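Local coordinates for galactose-binding lectin (Arachis hypogaea, PDB 6VC3), which specifically binds D-galactose, as a calcium- and manganese-binding legume lectin that assembles into a homotetramer, at the QWJ site. Coordinates in Å, arbitrary orientation; residue numbers count along the deposited sequence, not the author numbering.

The QWJ site. Residues 80, 82-83, 103-104, 125, 127, 129, 211, 214. With QWJ (6-S-(prop-2-yn-1-yl)-6-thio-beta-D-glucopyranosyl 1-thio-beta-D-galactopyranoside), chain B.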
loop_
_atom_site.group_PDB
_atom_site.type_symbol
_atom_site.label_atom_id
_atom_site.label_comp_id
_atom_site.label_asym_id
_atom_site.label_seq_id
_atom_site.Cartn_x
_atom_site.Cartn_y
_atom_site.Cartn_z
ATOM N N ASP A 80 0.120 -41.812 -3.749
ATOM C CA ASP A 80 -0.329 -41.447 -2.409
ATOM C C ASP A 80 -0.207 -39.921 -2.266
ATOM O O ASP A 80 0.893 -39.410 -2.492
ATOM C CB ASP A 80 0.533 -42.185 -1.362
ATOM C CG ASP A 80 -0.066 -42.349 0.024
ATOM O OD1 ASP A 80 -1.231 -41.919 0.231
ATOM O OD2 ASP A 80 0.613 -42.925 0.895
ATOM N N ALA A 82 0.996 -36.991 -1.139
ATOM C CA ALA A 82 2.059 -36.660 -0.193
ATOM C C ALA A 82 3.064 -35.681 -0.834
ATOM O O ALA A 82 3.121 -35.626 -2.050
ATOM C CB ALA A 82 2.752 -37.941 0.263
ATOM N N ASP A 83 3.789 -34.843 -0.054
ATOM C CA ASP A 83 3.870 -34.875 1.409
ATOM C C ASP A 83 3.330 -33.638 2.132
ATOM O O ASP A 83 3.042 -33.718 3.338
ATOM C CB ASP A 83 5.321 -35.113 1.808
ATOM C CG ASP A 83 5.655 -36.584 1.914
ATOM O OD1 ASP A 83 5.999 -37.212 0.851
ATOM O OD2 ASP A 83 5.604 -37.110 3.042
ATOM N N GLY A 103 10.222 -36.302 0.854
ATOM C CA GLY A 103 9.188 -36.928 1.670
ATOM C C GLY A 103 8.773 -36.124 2.893
ATOM O O GLY A 103 8.339 -34.968 2.779
ATOM N N GLY A 104 8.955 -36.742 4.055
ATOM C CA GLY A 104 8.597 -36.198 5.364
ATOM C C GLY A 104 9.473 -35.056 5.844
ATOM O O GLY A 104 9.110 -34.375 6.810
ATOM N N TYR A 125 0.618 -36.357 5.200
ATOM C CA TYR A 125 1.059 -37.750 5.380
ATOM C C TYR A 125 1.622 -37.946 6.792
ATOM O O TYR A 125 2.416 -37.121 7.249
ATOM C CB TYR A 125 2.099 -38.190 4.315
ATOM C CG TYR A 125 2.499 -39.646 4.452
ATOM C CD1 TYR A 125 3.527 -40.032 5.307
ATOM C CD2 TYR A 125 1.824 -40.645 3.760
ATOM C CE1 TYR A 125 3.835 -41.372 5.513
ATOM C CE2 TYR A 125 2.157 -41.990 3.919
ATOM C CZ TYR A 125 3.161 -42.351 4.805
ATOM O OH TYR A 125 3.516 -43.675 4.983
ATOM N N ASN A 127 4.112 -39.445 9.134
ATOM C CA ASN A 127 5.470 -39.953 9.266
ATOM C C ASN A 127 5.773 -40.277 10.732
ATOM O O ASN A 127 6.052 -39.363 11.510
ATOM C CB ASN A 127 6.478 -38.933 8.716
ATOM C CG ASN A 127 6.406 -38.746 7.223
ATOM O OD1 ASN A 127 5.669 -37.899 6.722
ATOM N ND2 ASN A 127 7.141 -39.563 6.480
ATOM N N GLU A 129 8.356 -41.641 12.004
ATOM C CA GLU A 129 9.765 -41.316 12.250
ATOM C C GLU A 129 9.925 -39.842 12.761
ATOM O O GLU A 129 10.910 -39.539 13.436
ATOM C CB GLU A 129 10.649 -41.605 11.010
ATOM C CG GLU A 129 10.376 -40.773 9.757
ATOM C CD GLU A 129 9.366 -41.298 8.753
ATOM O OE1 GLU A 129 8.383 -41.961 9.154
ATOM O OE2 GLU A 129 9.506 -40.952 7.559
ATOM N N SER A 211 7.974 -38.379 -2.260
ATOM C CA SER A 211 8.831 -39.570 -2.190
ATOM C C SER A 211 8.710 -40.380 -3.517
ATOM O O SER A 211 8.379 -39.800 -4.558
ATOM C CB SER A 211 8.468 -40.410 -0.973
ATOM O OG SER A 211 7.125 -40.843 -1.089
ATOM N N GLY A 214 4.722 -41.410 -2.651
ATOM C CA GLY A 214 3.978 -40.237 -2.225
ATOM C C GLY A 214 4.210 -39.016 -3.075
ATOM O O GLY A 214 5.257 -38.374 -2.963
HETATM C C4 QWJ B . 5.637 -40.526 2.262
HETATM C C3 QWJ B . 6.733 -40.520 3.325
HETATM C C5 QWJ B . 5.282 -41.965 1.897
HETATM C C1 QWJ B . 7.459 -42.750 2.455
HETATM C C2 QWJ B . 7.926 -41.353 2.863
HETATM C C6 QWJ B . 4.256 -42.075 0.796
HETATM O O5 QWJ B . 6.455 -42.665 1.453
HETATM O O2 QWJ B . 8.910 -41.433 3.889
HETATM O O3 QWJ B . 7.141 -39.195 3.630
HETATM O O4 QWJ B . 6.085 -39.847 1.099
HETATM O O6 QWJ B . 3.457 -43.245 0.937
HETATM S S1 QWJ B . 8.839 -43.774 1.889
HETATM O O HOH W 1 10.259 -39.252 4.281
HETATM O O HOH W 2 7.423 -43.880 -1.240
#
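Tyr125 holds CG anti to its backbone N (chi1 -177°) with the ring turned across the chain, so that one face lies under the galactose ring of QWJ. Ser211 takes the crowded position between backbone N and carbonyl carbon (chi1 61°) and points OG at O4 and the ring oxygen O5. QWJ C4 sits over the centre of the Tyr125 ring, 3.7 Å from its centroid, a CH-pi contact, with C3 and C5 to either side. The carboxylate of Asp83, which follows a cis peptide bond, meets two neighbouring hydroxyls: OD1 accepts from QWJ O4 at 2.6 Å and OD2 from QWJ O3 at 2.7 Å, each through its syn lone pair. This two-pronged grip fixes the O3–O4 pair. Asn127 donates ND2 to O3 almost straight (173° at H) and in its amide plane; the other N-H reaches Glu129 OE2, 2.9 Å from Asn127 ND2, from above the carboxylate plane, a bond that would hold the amide's rotation. Ser211 OG shares a hydrogen bond of undecided direction with QWJ O4 (2.6 Å) and donates a longer one to O5; Gly214 N in turn donates to OG and would help orient it. At the far end, Asp80 OD2 accepts a hydrogen bond from the primary hydroxyl QWJ O6 at 2.9 Å through its anti lone pair. Gly104 N hydrogen-bonds QWJ O3 at 3.1 Å and also binds water 1, which links to O2 and O3. The ligand is poorly ordered, and its modelled part is the thiogalactose moiety. This is the monosaccharide pocket of a D-galactose-specific legume lectin, where Tyr125 and Asn127 are also calcium-binding residues; the bonds on axial O4 and on O3, with the stacked Tyr125 ring, are likely to underlie that specificity.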